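Local structure of beta-fructofuranosidase (Bifidobacterium adolescentis, 6NOB) at residues Gly13-Asp18 against Val59-Thr64; Leu19-Cys24 against Ser70-Arg75; Asp206-Gly211 against Ala346-Lys351. The protein probably hydrolyses terminal beta-fructofuranoside residues of sugars such as sucrose. All coordinates share one frame; numbering follows the deposited sequence.

In the fold
The chain opens with a domain built of two four-stranded antiparallel sheets, and strand 16-23 enters both of the first two contacts. Interaction 1 closes the loop from residues 13-18 to 59-64, at the turn that leads from strand 52-58 to strand 64-70 of the other sheet. Interaction 2 pairs the next residues, 19-24, with 70-75 on strand 72-80. The two contacts cross in sequence, with centres about 20 Å apart, and tie strand 16-23 to its neighbours. Interaction 3 follows in series, about 38 Å from interaction 1 between centres, and joins two sheets of the catalytic beta-propeller through loop 206-211 and the end of strand 337-347 with the turn after it.

Interaction 1. Residues Gly13-Asp18 against Val59-Thr64; sequences GYRQLD and VPQKST
Gln-61 reaches across to Gly-13 and Arg-15. CD continues its chain in extended form (chi2 172°), and Gln-61 NE2 donates to Gly-13 O at 3.1 Å in a hydrogen bond nearly straight at the hydrogen (172°). The acceptor lies in the amide plane of Gln-61, whereas the donor sits above the carbonyl plane of Gly-13. The side chains of Arg-15 and Gln-61 run side by side, with Gln-61 NE2 over one guanidinium face, toward the rim, 3.5 Å from Arg-15 NH2. Further along, toward strands 16-23 and 52-58, Val-59 N donates to Arg-15 O at 3.1 Å, while Val-59 CG2 packs 3.6 Å from Gln-16 N. The other branch, Val-59 CG1, meets Leu-17 CB at 3.8 Å. In the next shell, Asp-83 makes a salt bridge to Arg-15 NH2 and Glu-81 O accepts from Arg-15 NH1, which hold the guanidinium in place beside Gln-61. Thr-11 OG1 bonds to Pro-60 O and Ser-63 N, bracing the turn that carries Gln-61. The backbone bonding of strands 16-23 and 52-58 is thus prolonged to Val-59 just where, on the strand 72-80 side, Arg-15 and Gln-16 both face Ser-80, forming a classic beta bulge.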
loop_
_atom_site.group_PDB
_atom_site.type_symbol
_atom_site.label_atom_id
_atom_site.label_comp_id
_atom_site.label_asym_id
_atom_site.label_seq_id
_atom_site.Cartn_x
_atom_site.Cartn_y
_atom_site.Cartn_z
ATOM N N GLY A 13 -13.100 -13.093 26.027
ATOM C CA GLY A 13 -11.917 -13.904 26.216
ATOM C C GLY A 13 -10.609 -13.156 26.146
ATOM O O GLY A 13 -9.544 -13.780 26.207
ATOM N N TYR A 14 -10.651 -11.833 26.027
ATOM C CA TYR A 14 -9.447 -11.029 25.883
ATOM C C TYR A 14 -8.868 -10.673 27.247
ATOM O O TYR A 14 -9.585 -10.584 28.246
ATOM C CB TYR A 14 -9.745 -9.764 25.076
ATOM C CG TYR A 14 -10.037 -10.064 23.622
ATOM C CD1 TYR A 14 -11.313 -10.425 23.207
ATOM C CD2 TYR A 14 -9.029 -10.020 22.673
ATOM C CE1 TYR A 14 -11.577 -10.712 21.879
ATOM C CE2 TYR A 14 -9.281 -10.306 21.346
ATOM C CZ TYR A 14 -10.555 -10.651 20.954
ATOM O OH TYR A 14 -10.802 -10.937 19.631
ATOM N N ARG A 15 -7.549 -10.479 27.277
ATOM C CA ARG A 15 -6.821 -10.242 28.516
ATOM C C ARG A 15 -6.139 -8.885 28.569
ATOM O O ARG A 15 -5.532 -8.555 29.594
ATOM C CB ARG A 15 -5.760 -11.331 28.730
ATOM C CG ARG A 15 -6.287 -12.754 28.727
ATOM C CD ARG A 15 -5.133 -13.739 28.841
ATOM N NE ARG A 15 -5.583 -15.120 28.962
ATOM C CZ ARG A 15 -5.791 -15.934 27.932
ATOM N NH1 ARG A 15 -5.591 -15.503 26.694
ATOM N NH2 ARG A 15 -6.196 -17.180 28.141
ATOM N N GLN A 16 -6.219 -8.090 27.505
ATOM C CA GLN A 16 -5.415 -6.883 27.402
ATOM C C GLN A 16 -6.194 -5.817 26.649
ATOM O O GLN A 16 -6.872 -6.115 25.662
ATOM C CB GLN A 16 -4.090 -7.188 26.700
ATOM C CG GLN A 16 -3.138 -6.021 26.580
ATOM C CD GLN A 16 -1.821 -6.438 25.956
ATOM O OE1 GLN A 16 -1.136 -7.325 26.463
ATOM N NE2 GLN A 16 -1.469 -5.811 24.839
ATOM N N LEU A 17 -6.094 -4.577 27.123
ATOM C CA LEU A 17 -6.749 -3.431 26.505
ATOM C C LEU A 17 -5.681 -2.453 26.043
ATOM O O LEU A 17 -4.897 -1.954 26.858
ATOM C CB LEU A 17 -7.714 -2.754 27.482
ATOM C CG LEU A 17 -8.365 -1.450 27.013
ATOM C CD1 LEU A 17 -9.288 -1.696 25.825
ATOM C CD2 LEU A 17 -9.120 -0.792 28.154
ATOM N N ASP A 18 -5.649 -2.182 24.742
ATOM C CA ASP A 18 -4.657 -1.300 24.142
ATOM C C ASP A 18 -5.300 0.034 23.791
ATOM O O ASP A 18 -6.339 0.071 23.125
ATOM C CB ASP A 18 -4.044 -1.941 22.897
ATOM C CG ASP A 18 -3.102 -3.079 23.232
ATOM O OD1 ASP A 18 -3.588 -4.185 23.549
ATOM O OD2 ASP A 18 -1.873 -2.863 23.175
ATOM N N VAL A 59 -6.634 -6.616 31.691
ATOM C CA VAL A 59 -8.043 -6.592 32.077
ATOM C C VAL A 59 -8.496 -8.022 32.341
ATOM O O VAL A 59 -7.984 -8.958 31.711
ATOM C CB VAL A 59 -8.909 -5.920 30.998
ATOM C CG1 VAL A 59 -8.519 -4.456 30.835
ATOM C CG2 VAL A 59 -8.782 -6.659 29.670
ATOM N N PRO A 60 -9.430 -8.244 33.263
ATOM C CA PRO A 60 -9.906 -9.606 33.515
ATOM C C PRO A 60 -10.857 -10.091 32.433
ATOM O O PRO A 60 -11.628 -9.325 31.851
ATOM C CB PRO A 60 -10.633 -9.478 34.860
ATOM C CG PRO A 60 -11.108 -8.068 34.876
ATOM C CD PRO A 60 -10.024 -7.271 34.196
ATOM N N GLN A 61 -10.798 -11.397 32.181
ATOM C CA GLN A 61 -11.668 -12.013 31.192
ATOM C C GLN A 61 -13.113 -12.043 31.683
ATOM O O GLN A 61 -13.393 -11.997 32.882
ATOM C CB GLN A 61 -11.207 -13.437 30.881
ATOM C CG GLN A 61 -9.901 -13.529 30.118
ATOM C CD GLN A 61 -9.407 -14.956 30.016
ATOM O OE1 GLN A 61 -9.211 -15.629 31.029
ATOM N NE2 GLN A 61 -9.204 -15.429 28.792
ATOM N N LYS A 62 -14.035 -12.119 30.723
ATOM C CA LYS A 62 -15.459 -12.341 30.985
ATOM C C LYS A 62 -16.024 -11.315 31.969
ATOM O O LYS A 62 -16.788 -11.645 32.879
ATOM C CB LYS A 62 -15.700 -13.763 31.491
ATOM C CG LYS A 62 -15.303 -14.840 30.503
ATOM C CD LYS A 62 -15.307 -16.216 31.151
ATOM N N SER A 63 -15.657 -10.051 31.765
ATOM C CA SER A 63 -16.018 -8.999 32.702
ATOM C C SER A 63 -16.415 -7.736 31.959
ATOM O O SER A 63 -15.920 -7.455 30.865
ATOM C CB SER A 63 -14.868 -8.680 33.661
ATOM O OG SER A 63 -14.170 -9.851 34.043
ATOM N N THR A 64 -17.308 -6.974 32.577
ATOM C CA THR A 64 -17.666 -5.638 32.118
ATOM C C THR A 64 -16.902 -4.636 32.975
ATOM O O THR A 64 -17.137 -4.537 34.184
ATOM C CB THR A 64 -19.172 -5.407 32.209
ATOM O OG1 THR A 64 -19.860 -6.422 31.466
ATOM C CG2 THR A 64 -19.531 -4.041 31.642
#

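Interaction 2. Residues Leu19-Cys24 against Ser70-Arg75; sequences LFAERC and SGLVVR
Glu-22 and Val-73 form the hydrogen-bonded pair of an antiparallel beta ladder between strands 16-23 and 72-80, the two inner strands of a four-stranded sheet. Glu-22 N donates to Val-73 O at 2.7 Å, and Val-73 N returns a bond to Glu-22 O at 2.9 Å. Arg-75 N to Phe-20 O (3.0 Å) continues the ladder at one end, and Cys-24 N to Gly-71 O at the other. The non-hydrogen-bonded pairs, Ala-21 with Val-74 and Arg-23 with Leu-72, alternate with these bonds, and Val-73 O also receives a CA-H contact from Ala-21.

Side chains of Ala-21, Leu-72 and Val-74 share the face that packs toward the second sheet of the domain. Leu-72 CG lies between its backbone N and carbonyl carbon (chi1 54°), and Leu-72 CD1 meets Ala-21 CB at 3.7 Å. Val-31 of the second sheet touches Leu-72 and Leu-19, while Phe-55 of strand 52-58 touches Ala-21 and Leu-72, so this face meets both the opposite sheet and the strand 52-58 that adjoins 16-23.

Glu-22 and Val-73 occupy the other face. Val-73 CG1 lies 4.0 Å from Glu-22 CB, and Val-73 CG2 sits over one face of the Arg-75 guanidinium, toward its rim. Asn-96 OD1 accepts from Arg-75 NH1 and so steadies that group. The carboxylate of Glu-22 approaches the guanidinium at its edge, near its plane, with the two flat groups turned 73° apart; Glu-22 OE1 stays 3.8 Å from Arg-75 NE, a long salt bridge.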
loop_
_atom_site.group_PDB
_atom_site.type_symbol
_atom_site.label_atom_id
_atom_site.label_comp_id
_atom_site.label_asym_id
_atom_site.label_seq_id
_atom_site.Cartn_x
_atom_site.Cartn_y
_atom_site.Cartn_z
ATOM N N LEU A 19 -4.683 1.125 24.240
ATOM C CA LEU A 19 -5.188 2.469 23.988
ATOM C C LEU A 19 -4.056 3.348 23.481
ATOM O O LEU A 19 -2.985 3.399 24.091
ATOM C CB LEU A 19 -5.799 3.079 25.255
ATOM C CG LEU A 19 -6.882 2.266 25.966
ATOM C CD1 LEU A 19 -7.321 2.968 27.237
ATOM C CD2 LEU A 19 -8.072 2.023 25.048
ATOM N N PHE A 20 -4.298 4.039 22.369
ATOM C CA PHE A 20 -3.348 4.997 21.807
ATOM C C PHE A 20 -3.859 6.393 22.149
ATOM O O PHE A 20 -4.795 6.897 21.524
ATOM C CB PHE A 20 -3.192 4.786 20.305
ATOM C CG PHE A 20 -2.562 3.468 19.945
ATOM C CD1 PHE A 20 -3.314 2.304 19.935
ATOM C CD2 PHE A 20 -1.215 3.391 19.633
ATOM C CE1 PHE A 20 -2.736 1.089 19.614
ATOM C CE2 PHE A 20 -0.630 2.178 19.310
ATOM C CZ PHE A 20 -1.392 1.026 19.304
ATOM N N ALA A 21 -3.242 7.011 23.152
ATOM C CA ALA A 21 -3.753 8.227 23.763
ATOM C C ALA A 21 -2.867 9.424 23.443
ATOM O O ALA A 21 -1.644 9.305 23.318
ATOM C CB ALA A 21 -3.867 8.064 25.281
ATOM N N GLU A 22 -3.506 10.584 23.324
ATOM C CA GLU A 22 -2.833 11.851 23.076
ATOM C C GLU A 22 -3.045 12.755 24.279
ATOM O O GLU A 22 -4.177 12.900 24.754
ATOM C CB GLU A 22 -3.373 12.518 21.807
ATOM C CG GLU A 22 -2.545 13.685 21.295
ATOM C CD GLU A 22 -2.982 14.138 19.915
ATOM O OE1 GLU A 22 -3.774 13.416 19.270
ATOM O OE2 GLU A 22 -2.539 15.219 19.474
ATOM N N ARG A 23 -1.963 13.350 24.776
ATOM C CA ARG A 23 -2.080 14.292 25.880
ATOM C C ARG A 23 -2.888 15.507 25.442
ATOM O O ARG A 23 -2.595 16.126 24.415
ATOM C CB ARG A 23 -0.696 14.722 26.365
ATOM C CG ARG A 23 -0.733 15.643 27.571
ATOM C CD ARG A 23 0.662 16.086 27.984
ATOM N NE ARG A 23 1.504 14.967 28.404
ATOM C CZ ARG A 23 1.497 14.445 29.627
ATOM N NH1 ARG A 23 0.687 14.935 30.556
ATOM N NH2 ARG A 23 2.297 13.432 29.922
ATOM N N CYS A 24 -3.917 15.841 26.222
ATOM C CA CYS A 24 -4.800 16.961 25.924
ATOM C C CYS A 24 -4.698 18.101 26.922
ATOM O O CYS A 24 -4.967 19.249 26.561
ATOM C CB CYS A 24 -6.258 16.484 25.865
ATOM S SG CYS A 24 -7.356 17.518 24.871
ATOM N N SER A 70 -8.559 10.905 31.712
ATOM C CA SER A 70 -8.521 12.274 32.204
ATOM C C SER A 70 -7.164 12.861 31.856
ATOM O O SER A 70 -6.131 12.234 32.110
ATOM C CB SER A 70 -8.768 12.338 33.717
ATOM O OG SER A 70 -9.152 13.641 34.127
ATOM N N GLY A 71 -7.172 14.056 31.276
ATOM C CA GLY A 71 -5.957 14.679 30.810
ATOM C C GLY A 71 -5.436 14.143 29.498
ATOM O O GLY A 71 -4.349 14.551 29.069
ATOM N N LEU A 72 -6.167 13.239 28.852
ATOM C CA LEU A 72 -5.758 12.700 27.566
ATOM C C LEU A 72 -7.003 12.352 26.764
ATOM O O LEU A 72 -8.128 12.423 27.261
ATOM C CB LEU A 72 -4.844 11.479 27.735
ATOM C CG LEU A 72 -5.330 10.317 28.605
ATOM C CD1 LEU A 72 -6.211 9.351 27.825
ATOM C CD2 LEU A 72 -4.143 9.585 29.209
ATOM N N VAL A 73 -6.786 11.964 25.511
ATOM C CA VAL A 73 -7.860 11.567 24.611
ATOM C C VAL A 73 -7.373 10.382 23.785
ATOM O O VAL A 73 -6.240 10.385 23.290
ATOM C CB VAL A 73 -8.311 12.736 23.709
ATOM C CG1 VAL A 73 -7.117 13.361 22.997
ATOM C CG2 VAL A 73 -9.352 12.275 22.707
ATOM N N VAL A 74 -8.213 9.363 23.658
ATOM C CA VAL A 74 -7.857 8.145 22.942
ATOM C C VAL A 74 -8.328 8.265 21.499
ATOM O O VAL A 74 -9.462 8.682 21.239
ATOM C CB VAL A 74 -8.468 6.910 23.625
ATOM C CG1 VAL A 74 -8.122 5.647 22.856
ATOM C CG2 VAL A 74 -7.986 6.809 25.065
ATOM N N ARG A 75 -7.450 7.912 20.558
ATOM C CA ARG A 75 -7.776 7.937 19.139
ATOM C C ARG A 75 -7.947 6.557 18.529
ATOM O O ARG A 75 -8.507 6.449 17.434
ATOM C CB ARG A 75 -6.686 8.683 18.354
ATOM C CG ARG A 75 -6.412 10.089 18.850
ATOM C CD ARG A 75 -7.644 10.967 18.729
ATOM N NE ARG A 75 -7.367 12.340 19.131
ATOM C CZ ARG A 75 -8.304 13.254 19.357
ATOM N NH1 ARG A 75 -9.587 12.942 19.220
ATOM N NH2 ARG A 75 -7.957 14.479 19.722
#

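Interaction 3. Residues Asp206-Gly211 against Ala346-Lys351; sequences DNPVAG and AKKPLK
Asp-206 CG is anti to its own carbonyl carbon (chi1 -71°), which puts Asp-206 CG 3.6 Å from Leu-350 O, next to the peptide that joins Leu-350 to Lys-351. Asn-207 takes up the same arrangement (chi1 -63°), and its side chain lies alongside the ring of Pro-349, pointing the same way. Asp-206 CB also rests against the Leu-350 carbonyl, and Asp-206 OD2 comes to 3.7 Å from Lys-351 CA. Asp-206 OD1 is engaged by Arg-218 in a salt bridge, so the carboxylate is tied to strand 216-227, which follows its loop.

A single hydrogen bond joins the backbones, Leu-350 N to Asp-206 O at 2.9 Å, bent to 152° at the hydrogen and approaching from above the carbonyl plane. Pro-349 CB fills in next to it, 3.5 Å from Asp-206 O and 3.4 Å from Asn-207 OD1.

Farther along, Pro-208 CG touches Lys-348 CD at 3.8 Å and Leu-350 CD1 at 4.1 Å, its ring set across the aliphatic part of the lysine. Lys-348 then bends beyond CD, and its NZ donates to Pro-283 O.

The segment 346-351 leaves strand 337-347 through a cis peptide bond before Pro-349 and an inverse gamma turn centred on Leu-350, closed by a weak Lys-351 N to Pro-349 O bond. Loop 206-211 links two strands of the preceding sheet, making this a surface junction between successive blades of the five-bladed beta-propeller characteristic of family 32.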
loop_
_atom_site.group_PDB
_atom_site.type_symbol
_atom_site.label_atom_id
_atom_site.label_comp_id
_atom_site.label_asym_id
_atom_site.label_seq_id
_atom_site.Cartn_x
_atom_site.Cartn_y
_atom_site.Cartn_z
ATOM N N ASP A 206 18.061 -18.516 10.890
ATOM C CA ASP A 206 17.956 -17.411 9.940
ATOM C C ASP A 206 18.285 -17.818 8.506
ATOM O O ASP A 206 18.599 -16.959 7.675
ATOM C CB ASP A 206 18.825 -16.218 10.365
ATOM C CG ASP A 206 18.273 -15.502 11.584
ATOM O OD1 ASP A 206 17.148 -14.966 11.502
ATOM O OD2 ASP A 206 18.954 -15.487 12.629
ATOM N N ASN A 207 18.219 -19.110 8.188
ATOM C CA ASN A 207 18.284 -19.530 6.792
ATOM C C ASN A 207 16.954 -19.233 6.109
ATOM O O ASN A 207 15.906 -19.658 6.605
ATOM C CB ASN A 207 18.580 -21.021 6.668
ATOM C CG ASN A 207 19.920 -21.399 7.238
ATOM O OD1 ASN A 207 20.961 -21.018 6.705
ATOM N ND2 ASN A 207 19.906 -22.180 8.313
ATOM N N PRO A 208 16.954 -18.514 4.988
ATOM C CA PRO A 208 15.703 -18.327 4.242
ATOM C C PRO A 208 15.134 -19.666 3.795
ATOM O O PRO A 208 15.834 -20.495 3.206
ATOM C CB PRO A 208 16.127 -17.457 3.052
ATOM C CG PRO A 208 17.370 -16.769 3.511
ATOM C CD PRO A 208 18.068 -17.750 4.404
ATOM N N VAL A 209 13.857 -19.886 4.115
ATOM C CA VAL A 209 13.138 -21.102 3.756
ATOM C C VAL A 209 11.736 -20.718 3.305
ATOM O O VAL A 209 11.288 -19.582 3.480
ATOM C CB VAL A 209 13.057 -22.113 4.922
ATOM C CG1 VAL A 209 14.444 -22.565 5.353
ATOM C CG2 VAL A 209 12.300 -21.504 6.089
ATOM N N ALA A 210 11.038 -21.693 2.725
ATOM C CA ALA A 210 9.643 -21.505 2.358
ATOM C C ALA A 210 8.817 -21.136 3.585
ATOM O O ALA A 210 9.132 -21.521 4.713
ATOM C CB ALA A 210 9.086 -22.773 1.709
ATOM N N GLY A 211 7.741 -20.384 3.349
ATOM C CA GLY A 211 6.978 -19.831 4.457
ATOM C C GLY A 211 6.313 -20.881 5.328
ATOM O O GLY A 211 6.226 -20.720 6.548
ATOM N N ALA A 346 24.060 -9.780 1.280
ATOM C CA ALA A 346 24.595 -10.357 2.504
ATOM C C ALA A 346 24.662 -11.870 2.368
ATOM O O ALA A 346 23.788 -12.485 1.750
ATOM C CB ALA A 346 23.742 -9.981 3.721
ATOM N N LYS A 347 25.696 -12.467 2.954
ATOM C CA LYS A 347 25.843 -13.916 2.913
ATOM C C LYS A 347 24.826 -14.579 3.831
ATOM O O LYS A 347 24.717 -14.231 5.011
ATOM C CB LYS A 347 27.260 -14.323 3.315
ATOM C CG LYS A 347 27.518 -15.815 3.196
ATOM C CD LYS A 347 28.916 -16.103 2.672
ATOM C CE LYS A 347 29.068 -17.567 2.281
ATOM N NZ LYS A 347 30.258 -18.198 2.921
ATOM N N LYS A 348 24.077 -15.533 3.285
ATOM C CA LYS A 348 23.144 -16.300 4.091
ATOM C C LYS A 348 23.908 -17.267 5.000
ATOM O O LYS A 348 25.012 -17.704 4.663
ATOM C CB LYS A 348 22.175 -17.066 3.194
ATOM C CG LYS A 348 21.265 -16.161 2.374
ATOM C CD LYS A 348 20.445 -16.947 1.363
ATOM C CE LYS A 348 21.325 -17.556 0.282
ATOM N NZ LYS A 348 20.516 -18.148 -0.820
ATOM N N PRO A 349 23.349 -17.609 6.176
ATOM C CA PRO A 349 22.063 -17.191 6.755
ATOM C C PRO A 349 21.996 -15.712 7.117
ATOM O O PRO A 349 23.023 -15.081 7.361
ATOM C CB PRO A 349 21.953 -18.049 8.019
ATOM C CG PRO A 349 23.364 -18.373 8.372
ATOM C CD PRO A 349 24.062 -18.550 7.058
ATOM N N LEU A 350 20.780 -15.173 7.155
ATOM C CA LEU A 350 20.575 -13.743 7.381
ATOM C C LEU A 350 20.460 -13.437 8.875
ATOM O O LEU A 350 19.475 -12.875 9.354
ATOM C CB LEU A 350 19.348 -13.260 6.615
ATOM C CG LEU A 350 19.397 -13.439 5.096
ATOM C CD1 LEU A 350 18.143 -12.885 4.443
ATOM C CD2 LEU A 350 20.643 -12.783 4.515
ATOM N N LYS A 351 21.494 -13.831 9.615
ATOM C CA LYS A 351 21.593 -13.469 11.024
ATOM C C LYS A 351 21.600 -11.953 11.172
ATOM O O LYS A 351 22.082 -11.228 10.298
ATOM C CB LYS A 351 22.863 -14.056 11.643
ATOM C CG LYS A 351 22.849 -15.566 11.804
ATOM C CD LYS A 351 24.236 -16.089 12.154
ATOM C CE LYS A 351 24.724 -15.531 13.485
ATOM N NZ LYS A 351 26.147 -15.101 13.415
#